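Local atomic coordinates of Ara h 8 allergen isoform (Arachis hypogaea, PDB entry 6V8M), a protein that binds 8-anilino-1-naphthalene sulfonate in the crystal and, as a peanut PR-10 allergen of the Bet v 1 family, probably carries small hydrophobic ligands such as plant hormones. Residues V53-A58 and Y66-I71; Y81-S86 and F100-E105; G2-E7 and A125-E130. One frame throughout, in Å; residues are numbered along the deposited sequence.

Contact 1. Residues V53-A58 and Y66-I71. With 2AN (8-anilino-1-naphthalene sulfonate), chain E; 2AN (8-anilino-1-naphthalene sulfonate), chain G; 2AN (8-anilino-1-naphthalene sulfonate), chain F.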
loop_
_atom_site.group_PDB
_atom_site.type_symbol
_atom_site.label_atom_id
_atom_site.label_comp_id
_atom_site.label_asym_id
_atom_site.label_seq_id
_atom_site.Cartn_x
_atom_site.Cartn_y
_atom_site.Cartn_z
ATOM N N VAL A 53 -2.237 10.485 -8.760
ATOM C CA VAL A 53 -1.201 10.801 -7.742
ATOM C C VAL A 53 -1.901 11.223 -6.464
ATOM O O VAL A 53 -2.783 12.093 -6.530
ATOM C CB VAL A 53 -0.216 11.872 -8.244
ATOM C CG1 VAL A 53 0.816 12.216 -7.174
ATOM C CG2 VAL A 53 0.461 11.370 -9.512
ATOM N N LYS A 54 -1.482 10.636 -5.353
ATOM C CA LYS A 54 -2.050 10.946 -4.031
ATOM C C LYS A 54 -0.958 11.459 -3.108
ATOM O O LYS A 54 0.204 11.004 -3.168
ATOM C CB LYS A 54 -2.673 9.724 -3.350
ATOM C CG LYS A 54 -3.443 8.790 -4.269
ATOM C CD LYS A 54 -3.980 7.585 -3.533
ATOM C CE LYS A 54 -4.606 6.561 -4.449
ATOM N NZ LYS A 54 -5.012 5.347 -3.694
ATOM N N LYS A 55 -1.369 12.314 -2.204
ATOM C CA LYS A 55 -0.490 12.788 -1.121
ATOM C C LYS A 55 -0.999 12.149 0.168
ATOM O O LYS A 55 -2.170 12.386 0.535
ATOM C CB LYS A 55 -0.518 14.302 -1.045
ATOM C CG LYS A 55 0.446 14.900 -0.041
ATOM C CD LYS A 55 0.261 16.401 0.080
ATOM C CE LYS A 55 1.318 16.979 0.989
ATOM N NZ LYS A 55 0.916 18.286 1.559
ATOM N N VAL A 56 -0.136 11.412 0.842
ATOM C CA VAL A 56 -0.513 10.770 2.121
ATOM C C VAL A 56 0.206 11.501 3.245
ATOM O O VAL A 56 1.424 11.495 3.260
ATOM C CB VAL A 56 -0.208 9.269 2.176
ATOM C CG1 VAL A 56 -0.601 8.763 3.547
ATOM C CG2 VAL A 56 -0.853 8.457 1.062
ATOM N N THR A 57 -0.548 12.096 4.152
ATOM C CA THR A 57 -0.009 12.867 5.296
ATOM C C THR A 57 -0.192 12.056 6.583
ATOM O O THR A 57 -1.304 11.609 6.851
ATOM C CB THR A 57 -0.658 14.256 5.403
ATOM O OG1 THR A 57 -0.363 14.952 4.185
ATOM C CG2 THR A 57 -0.105 15.036 6.570
ATOM N N ALA A 58 0.864 11.960 7.389
ATOM C CA ALA A 58 0.833 11.188 8.641
ATOM C C ALA A 58 1.547 11.942 9.752
ATOM O O ALA A 58 2.482 12.721 9.456
ATOM C CB ALA A 58 1.435 9.819 8.420
ATOM N N TYR A 66 4.776 13.762 4.816
ATOM C CA TYR A 66 3.956 13.172 3.733
ATOM C C TYR A 66 4.829 12.379 2.790
ATOM O O TYR A 66 6.037 12.579 2.699
ATOM C CB TYR A 66 3.158 14.261 3.011
ATOM C CG TYR A 66 4.038 15.247 2.273
ATOM C CD1 TYR A 66 4.415 15.011 0.972
ATOM C CD2 TYR A 66 4.534 16.389 2.887
ATOM C CE1 TYR A 66 5.252 15.865 0.277
ATOM C CE2 TYR A 66 5.375 17.264 2.206
ATOM C CZ TYR A 66 5.729 17.004 0.892
ATOM O OH TYR A 66 6.571 17.819 0.193
ATOM N N VAL A 67 4.169 11.483 2.064
ATOM C CA VAL A 67 4.748 10.768 0.906
ATOM C C VAL A 67 3.744 10.859 -0.243
ATOM O O VAL A 67 2.570 11.178 0.005
ATOM C CB VAL A 67 5.113 9.310 1.228
ATOM C CG1 VAL A 67 6.037 9.212 2.427
ATOM C CG2 VAL A 67 3.857 8.483 1.440
ATOM N N LEU A 68 4.202 10.577 -1.454
ATOM C CA LEU A 68 3.349 10.588 -2.654
ATOM C C LEU A 68 3.163 9.152 -3.123
ATOM O O LEU A 68 4.104 8.335 -3.015
ATOM C CB LEU A 68 3.951 11.476 -3.748
ATOM C CG LEU A 68 4.170 12.960 -3.394
ATOM C CD1 LEU A 68 4.670 13.691 -4.624
ATOM C CD2 LEU A 68 2.904 13.623 -2.877
ATOM N N HIS A 69 1.957 8.840 -3.576
ATOM C CA HIS A 69 1.631 7.539 -4.196
ATOM C C HIS A 69 1.230 7.777 -5.643
ATOM O O HIS A 69 0.504 8.740 -5.895
ATOM C CB HIS A 69 0.428 6.873 -3.528
ATOM C CG HIS A 69 0.652 6.294 -2.196
ATOM N ND1 HIS A 69 -0.078 5.216 -1.755
ATOM C CD2 HIS A 69 1.439 6.692 -1.169
ATOM C CE1 HIS A 69 0.257 4.966 -0.505
ATOM N NE2 HIS A 69 1.199 5.836 -0.138
ATOM N N LYS A 70 1.609 6.887 -6.546
ATOM C CA LYS A 70 1.070 6.913 -7.920
ATOM C C LYS A 70 0.423 5.560 -8.235
ATOM O O LYS A 70 1.050 4.535 -7.976
ATOM C CB LYS A 70 2.194 7.200 -8.905
ATOM C CG LYS A 70 1.753 7.325 -10.357
ATOM C CD LYS A 70 2.917 7.235 -11.300
ATOM C CE LYS A 70 2.591 7.620 -12.725
ATOM N NZ LYS A 70 3.668 7.165 -13.642
ATOM N N ILE A 71 -0.781 5.560 -8.783
ATOM C CA ILE A 71 -1.445 4.317 -9.261
ATOM C C ILE A 71 -0.792 3.905 -10.577
ATOM O O ILE A 71 -0.863 4.666 -11.574
ATOM C CB ILE A 71 -2.970 4.481 -9.426
ATOM C CG1 ILE A 71 -3.593 4.977 -8.130
ATOM C CG2 ILE A 71 -3.585 3.168 -9.879
ATOM C CD1 ILE A 71 -5.097 5.061 -8.149
HETATM C C1 2AN E . 4.554 5.362 4.042
HETATM C C2 2AN E . 5.908 5.483 4.194
HETATM C C3 2AN E . 6.769 4.418 3.926
HETATM C C4 2AN E . 6.250 3.208 3.616
HETATM C C5 2AN E . 4.860 3.022 3.449
HETATM C C6 2AN E . 4.360 1.753 3.081
HETATM C C7 2AN E . 3.052 1.539 2.922
HETATM C C8 2AN E . 2.138 2.589 3.058
HETATM N N 2AN E . 3.701 6.413 4.410
HETATM S S 2AN E . 1.296 5.067 3.381
HETATM C C9 2AN E . 2.554 3.826 3.461
HETATM C C10 2AN E . 3.955 4.106 3.659
HETATM C C11 2AN E . 4.015 7.572 5.153
HETATM C C12 2AN E . 3.223 8.688 4.908
HETATM C C13 2AN E . 3.499 9.886 5.546
HETATM C C14 2AN E . 4.540 9.979 6.439
HETATM C C15 2AN E . 5.326 8.877 6.694
HETATM C C16 2AN E . 5.070 7.674 6.056
HETATM O O1 2AN E . 1.861 6.149 2.628
HETATM O O2 2AN E . 0.117 4.478 2.818
HETATM O O3 2AN E . 0.994 5.586 4.799
HETATM C C1 2AN G . 0.633 19.006 -2.579
HETATM C C2 2AN G . 0.815 18.136 -3.607
HETATM C C3 2AN G . 2.063 17.540 -3.849
HETATM C C4 2AN G . 3.132 17.854 -3.075
HETATM C C5 2AN G . 3.004 18.766 -2.000
HETATM C C6 2AN G . 4.116 19.092 -1.190
HETATM C C7 2AN G . 4.004 19.966 -0.164
HETATM C C8 2AN G . 2.765 20.558 0.135
HETATM N N 2AN G . -0.616 19.616 -2.343
HETATM S S 2AN G . 0.153 21.055 -0.142
HETATM C C9 2AN G . 1.662 20.283 -0.627
HETATM C C10 2AN G . 1.738 19.365 -1.731
HETATM C C11 2AN G . -1.912 19.146 -2.614
HETATM C C12 2AN G . -2.531 19.470 -3.814
HETATM C C13 2AN G . -3.818 19.028 -4.076
HETATM C C14 2AN G . -4.501 18.280 -3.144
HETATM C C15 2AN G . -3.899 17.970 -1.946
HETATM C C16 2AN G . -2.613 18.403 -1.671
HETATM O O1 2AN G . 0.452 21.783 1.213
HETATM O O2 2AN G . -0.795 20.029 0.163
HETATM O O3 2AN G . -0.191 22.048 -1.114
HETATM C C1 2AN F . 9.516 14.915 -4.549
HETATM C C2 2AN F . 8.344 15.417 -5.011
HETATM C C3 2AN F . 7.545 16.255 -4.228
HETATM C C4 2AN F . 7.931 16.569 -2.970
HETATM C C5 2AN F . 9.133 16.066 -2.428
HETATM C C6 2AN F . 9.498 16.409 -1.105
HETATM C C7 2AN F . 10.630 15.940 -0.548
HETATM C C8 2AN F . 11.479 15.102 -1.283
HETATM N N 2AN F . 10.226 14.045 -5.416
HETATM S S 2AN F . 12.360 13.703 -3.354
HETATM C C9 2AN F . 11.171 14.736 -2.566
HETATM C C10 2AN F . 9.971 15.208 -3.208
HETATM C C11 2AN F . 9.555 13.315 -6.439
HETATM C C12 2AN F . 9.576 13.745 -7.763
HETATM C C13 2AN F . 8.889 13.045 -8.743
HETATM C C14 2AN F . 8.165 11.921 -8.421
HETATM C C15 2AN F . 8.117 11.498 -7.113
HETATM C C16 2AN F . 8.798 12.191 -6.124
HETATM O O1 2AN F . 11.627 12.395 -3.788
HETATM O O2 2AN F . 13.345 13.380 -2.373
HETATM O O3 2AN F . 12.780 14.345 -4.560
HETATM O O HOH W 1 -2.040 3.917 -2.945
#
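On the face of the sheet that carries Val56, Val67 and His69, the histidine ring meets the bound 8-anilino-1-naphthalene sulfonate of chain E. His69 NE2 donates to sulfonate O1 of that ligand at 2.9 Å, with an N-H...O angle of 158°. Val67 CG2 comes in at the ring's edge, and Val56 CG2 lies over one ring face, 3.8 Å from the centroid of His69, a CH-pi contact offset toward the rim. His69 ND1, the other ring nitrogen, lies 2.6 Å from a water that Lys54 NZ also reaches weakly; the stronger partners of that ammonium are Asp28, in a salt bridge, and the hydroxyl of Tyr81. The anilino ring of the same ligand rests against Val67 and against Ala58 CB.

On the other face Lys55 stays extended and crosses the Tyr66 ring obliquely, Lys55 CE 3.7 Å from the Tyr66 ring centroid. Lys55 NZ sits over the same face in a cation-pi contact and donates to O2 of the chain G ligand at 2.8 Å.

Behind these side chains, Lys54 with His69 and Val56 with Val67 are hydrogen-bonded pairs, each closed by two backbone bonds, Val67 N to Val56 O the least straight. This is the antiparallel beta hairpin of strands 53-59 and 64-75, whose Val56, Val67 and His69 face lines the Bet v 1 ligand cavity.

Contact 2. Residues Y81-S86 and F100-E105. With 2AN (8-anilino-1-naphthalene sulfonate), chain E; 2AN (8-anilino-1-naphthalene sulfonate), chain C; 2AN (8-anilino-1-naphthalene sulfonate), chain F.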
loop_
_atom_site.group_PDB
_atom_site.type_symbol
_atom_site.label_atom_id
_atom_site.label_comp_id
_atom_site.label_asym_id
_atom_site.label_seq_id
_atom_site.Cartn_x
_atom_site.Cartn_y
_atom_site.Cartn_z
ATOM N N TYR A 81 -4.091 -4.170 -7.968
ATOM C CA TYR A 81 -3.725 -2.794 -7.559
ATOM C C TYR A 81 -2.208 -2.708 -7.467
ATOM O O TYR A 81 -1.628 -3.317 -6.580
ATOM C CB TYR A 81 -4.421 -2.390 -6.262
ATOM C CG TYR A 81 -4.183 -0.940 -5.907
ATOM C CD1 TYR A 81 -4.496 0.068 -6.793
ATOM C CD2 TYR A 81 -3.723 -0.571 -4.658
ATOM C CE1 TYR A 81 -4.274 1.407 -6.492
ATOM C CE2 TYR A 81 -3.461 0.766 -4.352
ATOM C CZ TYR A 81 -3.735 1.764 -5.272
ATOM O OH TYR A 81 -3.513 3.084 -4.950
ATOM N N ASP A 82 -1.629 -1.928 -8.373
ATOM C CA ASP A 82 -0.173 -1.702 -8.460
ATOM C C ASP A 82 0.040 -0.212 -8.250
ATOM O O ASP A 82 -0.654 0.567 -8.912
ATOM C CB ASP A 82 0.398 -2.181 -9.798
ATOM C CG ASP A 82 0.157 -3.655 -10.118
ATOM O OD1 ASP A 82 -0.248 -4.436 -9.204
ATOM O OD2 ASP A 82 0.318 -4.008 -11.334
ATOM N N TYR A 83 0.968 0.153 -7.378
ATOM C CA TYR A 83 1.191 1.561 -6.975
ATOM C C TYR A 83 2.643 1.725 -6.587
ATOM O O TYR A 83 3.318 0.748 -6.148
ATOM C CB TYR A 83 0.252 1.976 -5.842
ATOM C CG TYR A 83 0.370 1.102 -4.619
ATOM C CD1 TYR A 83 -0.314 -0.093 -4.532
ATOM C CD2 TYR A 83 1.066 1.529 -3.511
ATOM C CE1 TYR A 83 -0.227 -0.891 -3.396
ATOM C CE2 TYR A 83 1.152 0.748 -2.366
ATOM C CZ TYR A 83 0.510 -0.475 -2.308
ATOM O OH TYR A 83 0.555 -1.277 -1.189
ATOM N N THR A 84 3.088 2.966 -6.651
ATOM C CA THR A 84 4.476 3.325 -6.327
ATOM C C THR A 84 4.445 4.398 -5.252
ATOM O O THR A 84 3.690 5.378 -5.433
ATOM C CB THR A 84 5.267 3.748 -7.554
ATOM O OG1 THR A 84 5.380 2.653 -8.448
ATOM C CG2 THR A 84 6.656 4.181 -7.188
ATOM N N ILE A 85 5.215 4.199 -4.198
ATOM C CA ILE A 85 5.422 5.264 -3.164
ATOM C C ILE A 85 6.760 5.929 -3.472
ATOM O O ILE A 85 7.765 5.239 -3.623
ATOM C CB ILE A 85 5.345 4.667 -1.744
ATOM C CG1 ILE A 85 4.030 3.909 -1.546
ATOM C CG2 ILE A 85 5.561 5.756 -0.705
ATOM C CD1 ILE A 85 3.893 3.287 -0.192
ATOM N N SER A 86 6.790 7.258 -3.507
ATOM C CA SER A 86 8.028 8.012 -3.815
ATOM C C SER A 86 7.889 9.434 -3.298
ATOM O O SER A 86 6.747 9.953 -3.299
ATOM C CB SER A 86 8.258 8.025 -5.283
ATOM O OG SER A 86 9.539 8.567 -5.567
ATOM N N PHE A 100 4.859 -1.438 -5.652
ATOM C CA PHE A 100 4.046 -2.562 -5.176
ATOM C C PHE A 100 3.179 -3.062 -6.315
ATOM O O PHE A 100 2.556 -2.259 -6.998
ATOM C CB PHE A 100 3.117 -2.112 -4.063
ATOM C CG PHE A 100 3.799 -1.624 -2.821
ATOM C CD1 PHE A 100 4.362 -0.354 -2.773
ATOM C CD2 PHE A 100 3.865 -2.427 -1.709
ATOM C CE1 PHE A 100 4.993 0.094 -1.627
ATOM C CE2 PHE A 100 4.489 -1.967 -0.564
ATOM C CZ PHE A 100 5.042 -0.714 -0.522
ATOM N N LYS A 101 3.127 -4.373 -6.467
ATOM C CA LYS A 101 2.122 -5.069 -7.311
ATOM C C LYS A 101 1.332 -5.995 -6.391
ATOM O O LYS A 101 1.956 -6.789 -5.643
ATOM C CB LYS A 101 2.795 -5.822 -8.460
ATOM C CG LYS A 101 3.661 -4.953 -9.361
ATOM C CD LYS A 101 4.375 -5.680 -10.469
ATOM C CE LYS A 101 3.418 -6.387 -11.397
ATOM N NZ LYS A 101 4.129 -7.119 -12.478
ATOM N N THR A 102 0.017 -5.825 -6.356
ATOM C CA THR A 102 -0.852 -6.624 -5.465
ATOM C C THR A 102 -1.988 -7.208 -6.307
ATOM O O THR A 102 -2.532 -6.539 -7.223
ATOM C CB THR A 102 -1.389 -5.860 -4.248
ATOM O OG1 THR A 102 -2.480 -4.985 -4.575
ATOM C CG2 THR A 102 -0.303 -5.072 -3.543
ATOM N N LYS A 103 -2.302 -8.451 -6.013
ATOM C CA LYS A 103 -3.436 -9.172 -6.614
ATOM C C LYS A 103 -4.082 -10.122 -5.600
ATOM O O LYS A 103 -3.378 -10.888 -4.920
ATOM C CB LYS A 103 -2.932 -9.934 -7.841
ATOM C CG LYS A 103 -4.054 -10.549 -8.661
ATOM C CD LYS A 103 -3.662 -11.189 -9.963
ATOM C CE LYS A 103 -4.856 -11.523 -10.855
ATOM N NZ LYS A 103 -6.021 -12.126 -10.147
ATOM N N LEU A 104 -5.405 -10.112 -5.563
ATOM C CA LEU A 104 -6.207 -11.096 -4.812
ATOM C C LEU A 104 -6.744 -12.169 -5.761
ATOM O O LEU A 104 -6.930 -11.910 -6.979
ATOM C CB LEU A 104 -7.379 -10.382 -4.148
ATOM C CG LEU A 104 -7.063 -9.084 -3.420
ATOM C CD1 LEU A 104 -8.351 -8.621 -2.778
ATOM C CD2 LEU A 104 -5.946 -9.266 -2.406
ATOM N N GLU A 105 -7.072 -13.315 -5.194
ATOM C CA GLU A 105 -7.887 -14.332 -5.915
ATOM C C GLU A 105 -8.724 -15.056 -4.880
ATOM O O GLU A 105 -8.323 -15.103 -3.678
ATOM C CB GLU A 105 -7.011 -15.224 -6.802
ATOM C CG GLU A 105 -6.071 -16.138 -6.085
ATOM C CD GLU A 105 -5.349 -17.107 -7.018
ATOM O OE1 GLU A 105 -5.075 -18.232 -6.588
ATOM O OE2 GLU A 105 -5.077 -16.737 -8.177
HETATM C C1 2AN E . 4.554 5.362 4.042
HETATM C C2 2AN E . 5.908 5.483 4.194
HETATM C C3 2AN E . 6.769 4.418 3.926
HETATM C C4 2AN E . 6.250 3.208 3.616
HETATM C C5 2AN E . 4.860 3.022 3.449
HETATM C C6 2AN E . 4.360 1.753 3.081
HETATM C C7 2AN E . 3.052 1.539 2.922
HETATM C C8 2AN E . 2.138 2.589 3.058
HETATM N N 2AN E . 3.701 6.413 4.410
HETATM S S 2AN E . 1.296 5.067 3.381
HETATM C C9 2AN E . 2.554 3.826 3.461
HETATM C C10 2AN E . 3.955 4.106 3.659
HETATM C C11 2AN E . 4.015 7.572 5.153
HETATM C C12 2AN E . 3.223 8.688 4.908
HETATM C C13 2AN E . 3.499 9.886 5.546
HETATM C C14 2AN E . 4.540 9.979 6.439
HETATM C C15 2AN E . 5.326 8.877 6.694
HETATM C C16 2AN E . 5.070 7.674 6.056
HETATM O O1 2AN E . 1.861 6.149 2.628
HETATM O O2 2AN E . 0.117 4.478 2.818
HETATM O O3 2AN E . 0.994 5.586 4.799
HETATM C C1 2AN C . 2.814 -6.612 1.397
HETATM C C2 2AN C . 2.778 -5.479 0.634
HETATM C C3 2AN C . 1.585 -4.776 0.416
HETATM C C4 2AN C . 0.434 -5.239 0.958
HETATM C C5 2AN C . 0.416 -6.407 1.758
HETATM C C6 2AN C . -0.808 -6.850 2.304
HETATM C C7 2AN C . -0.887 -7.953 3.060
HETATM C C8 2AN C . 0.267 -8.697 3.331
HETATM N N 2AN C . 4.049 -7.306 1.563
HETATM S S 2AN C . 2.799 -9.383 3.319
HETATM C C9 2AN C . 1.482 -8.320 2.828
HETATM C C10 2AN C . 1.620 -7.140 2.004
HETATM C C11 2AN C . 5.355 -6.794 1.626
HETATM C C12 2AN C . 5.590 -5.475 1.992
HETATM C C13 2AN C . 6.882 -4.984 2.031
HETATM C C14 2AN C . 7.954 -5.793 1.732
HETATM C C15 2AN C . 7.732 -7.108 1.385
HETATM C C16 2AN C . 6.442 -7.609 1.325
HETATM O O1 2AN C . 3.811 -8.598 3.936
HETATM O O2 2AN C . 3.387 -9.977 2.059
HETATM O O3 2AN C . 2.202 -10.408 4.117
HETATM C C1 2AN F . 9.516 14.915 -4.549
HETATM C C2 2AN F . 8.344 15.417 -5.011
HETATM C C3 2AN F . 7.545 16.255 -4.228
HETATM C C4 2AN F . 7.931 16.569 -2.970
HETATM C C5 2AN F . 9.133 16.066 -2.428
HETATM C C6 2AN F . 9.498 16.409 -1.105
HETATM C C7 2AN F . 10.630 15.940 -0.548
HETATM C C8 2AN F . 11.479 15.102 -1.283
HETATM N N 2AN F . 10.226 14.045 -5.416
HETATM S S 2AN F . 12.360 13.703 -3.354
HETATM C C9 2AN F . 11.171 14.736 -2.566
HETATM C C10 2AN F . 9.971 15.208 -3.208
HETATM C C11 2AN F . 9.555 13.315 -6.439
HETATM C C12 2AN F . 9.576 13.745 -7.763
HETATM C C13 2AN F . 8.889 13.045 -8.743
HETATM C C14 2AN F . 8.165 11.921 -8.421
HETATM C C15 2AN F . 8.117 11.498 -7.113
HETATM C C16 2AN F . 8.798 12.191 -6.124
HETATM O O1 2AN F . 11.627 12.395 -3.788
HETATM O O2 2AN F . 13.345 13.380 -2.373
HETATM O O3 2AN F . 12.780 14.345 -4.560
HETATM O O HOH W 2 -0.578 -7.117 -9.709
#
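Tyr81 opens the pairing of strands 80-86 and 95-107, a beta hairpin of the Bet v 1 sheet: Tyr81 N donates to Thr102 O at 2.9 Å, almost straight at hydrogen but from above the carbonyl plane. In return Thr102 OG1 donates to Tyr81 O at 2.7 Å, in the carbonyl plane and on a lone pair. The crowded first torsion of Thr102 (chi1 78°) puts the hydroxyl there, and Thr102 N adds only a weak bond to the same oxygen. The Tyr81 hydroxyl is hydrogen-bonded to Lys54 NZ.

Asp82, facing Lys101 in a non-hydrogen-bonded pair, leans across the strands so that Asp82 OD1 accepts from Thr102 N at 3.2 Å through its anti lone pair. A water also donates to OD1.

Tyr83 and Phe100 form the next hydrogen-bonded pair, with Phe100 N donating to Tyr83 O at 2.7 Å. Their rings lie nearly parallel, planes at 6°, but slid apart so that they barely overlap. Instead Phe100 CB sits over the tyrosine face, 3.7 Å from the Tyr83 ring centroid, while Tyr83 OH lies above the rim of the phenylalanine ring.

Ile85 CD1 then touches Phe100 CE1 at 3.7 Å and the naphthalene of the chain E ligand. Thus Thr102 N divides its hydrogen between a carbonyl and a probably charged carboxylate, while Tyr83, Phe100 and Ile85, all ligand-pocket residues, present a largely apolar wall to the bound aromatic ligands.

Contact 3. Residues G2-E7 and A125-E130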
loop_
_atom_site.group_PDB
_atom_site.type_symbol
_atom_site.label_atom_id
_atom_site.label_comp_id
_atom_site.label_asym_id
_atom_site.label_seq_id
_atom_site.Cartn_x
_atom_site.Cartn_y
_atom_site.Cartn_z
ATOM N N GLY A 2 20.423 0.550 -6.168
ATOM C CA GLY A 2 20.149 -0.890 -6.007
ATOM C C GLY A 2 18.682 -1.174 -6.234
ATOM O O GLY A 2 17.851 -0.308 -5.967
ATOM N N VAL A 3 18.361 -2.363 -6.715
ATOM C CA VAL A 3 16.954 -2.801 -6.947
ATOM C C VAL A 3 16.746 -4.063 -6.118
ATOM O O VAL A 3 17.509 -5.013 -6.327
ATOM C CB VAL A 3 16.687 -3.009 -8.448
ATOM C CG1 VAL A 3 15.262 -3.431 -8.714
ATOM C CG2 VAL A 3 17.001 -1.727 -9.218
ATOM N N HIS A 4 15.720 -4.083 -5.278
ATOM C CA HIS A 4 15.533 -5.147 -4.254
ATOM C C HIS A 4 14.087 -5.644 -4.317
ATOM O O HIS A 4 13.204 -4.889 -3.925
ATOM C CB HIS A 4 15.912 -4.650 -2.856
ATOM C CG HIS A 4 17.172 -3.850 -2.803
ATOM N ND1 HIS A 4 18.406 -4.417 -2.576
ATOM C CD2 HIS A 4 17.390 -2.537 -2.994
ATOM C CE1 HIS A 4 19.322 -3.467 -2.606
ATOM N NE2 HIS A 4 18.732 -2.322 -2.873
ATOM N N THR A 5 13.870 -6.820 -4.895
ATOM C CA THR A 5 12.513 -7.329 -5.208
ATOM C C THR A 5 12.163 -8.488 -4.286
ATOM O O THR A 5 12.956 -9.437 -4.164
ATOM C CB THR A 5 12.365 -7.723 -6.682
ATOM O OG1 THR A 5 12.666 -6.543 -7.433
ATOM C CG2 THR A 5 10.972 -8.203 -7.016
ATOM N N PHE A 6 10.974 -8.411 -3.695
ATOM C CA PHE A 6 10.456 -9.387 -2.717
ATOM C C PHE A 6 9.087 -9.826 -3.198
ATOM O O PHE A 6 8.278 -8.976 -3.567
ATOM C CB PHE A 6 10.371 -8.810 -1.300
ATOM C CG PHE A 6 11.690 -8.333 -0.772
ATOM C CD1 PHE A 6 12.553 -9.199 -0.125
ATOM C CD2 PHE A 6 12.076 -7.012 -0.954
ATOM C CE1 PHE A 6 13.772 -8.741 0.341
ATOM C CE2 PHE A 6 13.308 -6.570 -0.509
ATOM C CZ PHE A 6 14.147 -7.440 0.140
ATOM N N GLU A 7 8.858 -11.135 -3.251
ATOM C CA GLU A 7 7.539 -11.687 -3.666
ATOM C C GLU A 7 6.994 -12.520 -2.507
ATOM O O GLU A 7 7.738 -13.395 -1.991
ATOM C CB GLU A 7 7.659 -12.505 -4.953
ATOM C CG GLU A 7 7.961 -11.647 -6.169
ATOM C CD GLU A 7 8.064 -12.379 -7.493
ATOM O OE1 GLU A 7 7.193 -13.223 -7.764
ATOM O OE2 GLU A 7 9.024 -12.103 -8.244
ATOM N N ALA A 125 24.482 0.001 -1.904
ATOM C CA ALA A 125 24.555 -0.769 -0.637
ATOM C C ALA A 125 23.318 -1.655 -0.529
ATOM O O ALA A 125 22.279 -1.326 -1.134
ATOM C CB ALA A 125 24.642 0.153 0.546
ATOM N N PRO A 126 23.365 -2.767 0.256
ATOM C CA PRO A 126 22.176 -3.585 0.452
ATOM C C PRO A 126 21.079 -2.705 1.073
ATOM O O PRO A 126 21.387 -1.751 1.736
ATOM C CB PRO A 126 22.646 -4.732 1.364
ATOM C CG PRO A 126 24.154 -4.755 1.177
ATOM C CD PRO A 126 24.548 -3.310 0.958
ATOM N N LEU A 127 19.827 -3.034 0.810
ATOM C CA LEU A 127 18.675 -2.381 1.469
ATOM C C LEU A 127 18.798 -2.645 2.967
ATOM O O LEU A 127 18.933 -3.787 3.385
ATOM C CB LEU A 127 17.400 -2.988 0.871
ATOM C CG LEU A 127 16.092 -2.620 1.541
ATOM C CD1 LEU A 127 15.738 -1.182 1.266
ATOM C CD2 LEU A 127 14.995 -3.553 1.060
ATOM N N PRO A 128 18.808 -1.621 3.844
ATOM C CA PRO A 128 18.906 -1.860 5.286
ATOM C C PRO A 128 17.701 -2.649 5.813
ATOM O O PRO A 128 16.585 -2.372 5.391
ATOM C CB PRO A 128 18.962 -0.465 5.901
ATOM C CG PRO A 128 19.339 0.439 4.753
ATOM C CD PRO A 128 18.721 -0.191 3.526
ATOM N N ASP A 129 17.950 -3.609 6.712
ATOM C CA ASP A 129 16.881 -4.485 7.254
ATOM C C ASP A 129 15.791 -3.610 7.887
ATOM O O ASP A 129 14.622 -3.977 7.777
ATOM C CB ASP A 129 17.450 -5.510 8.238
ATOM C CG ASP A 129 18.366 -6.559 7.616
ATOM O OD1 ASP A 129 18.431 -6.665 6.364
ATOM O OD2 ASP A 129 19.043 -7.251 8.391
ATOM N N GLU A 130 16.172 -2.490 8.515
ATOM C CA GLU A 130 15.226 -1.616 9.277
ATOM C C GLU A 130 14.236 -0.979 8.294
ATOM O O GLU A 130 13.060 -0.778 8.649
ATOM C CB GLU A 130 16.001 -0.552 10.061
ATOM C CG GLU A 130 15.120 0.284 10.977
ATOM C CD GLU A 130 15.801 0.966 12.163
ATOM O OE1 GLU A 130 16.985 0.636 12.478
ATOM O OE2 GLU A 130 15.138 1.831 12.784
HETATM O O HOH W 3 18.859 -6.200 -0.307
#
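In the Bet v 1 fold the long C-terminal helix packs over the curved antiparallel sheet, and here the segment leading into helix 129-152 meets the edge strand 3-12. Pro128 holds the N-cap position of that helix, and Leu127, the residue before it, touches the strand.

The main interaction is CH-pi. Leu127 CB stands over the centre of the His4 ring, 3.7 Å from its centroid and only 7° off the ring normal. His4 CG lies anti to its carbonyl carbon (chi1 -43°), which presents that face to the leucine.

Apolar packing carries on along the strand. Leu127 has its CG anti to the backbone N (chi1 171°), and Leu127 CD2 reaches Phe6 CE2 at 3.8 Å, the two side chains crossing obliquely. Phe6 also meets the ring of His132, and Leu127 rests on Phe119 of the neighbouring strand.

Polar links are slight between the segments. One water accepts weakly from both Leu127 N and His4 ND1, a loose bridge between loop and strand. The imidazole is tied more directly on its other nitrogen, where NE2 is hydrogen-bonded to Thr121 OG1. The tightest approach between the segments is at the carbon between those nitrogens, His4 CE1, which lies 3.5 Å from Leu127 N.

In the fold
From the N terminus, strand 3-12 supplies the first half of contact 3, which closes only when the chain reaches 125-130 at the start of the C-terminal helix. Contacts 1 and 2 are both nested inside that long loop, one after the other: 53-58 pairs with 66-71 across a short turn, then 81-86 with 100-105. Strands 64-75 and 80-86 are neighbours in the sheet, so the two hairpins join directly, with probable backbone hydrogen bonds from Lys70 N to Thr84 O and from Ser86 N to Leu68 O. Both touch the chain E and chain F ligands. Contact 3 touches neither contact 1 nor contact 2; it ties the sheet's edge to the helix approach.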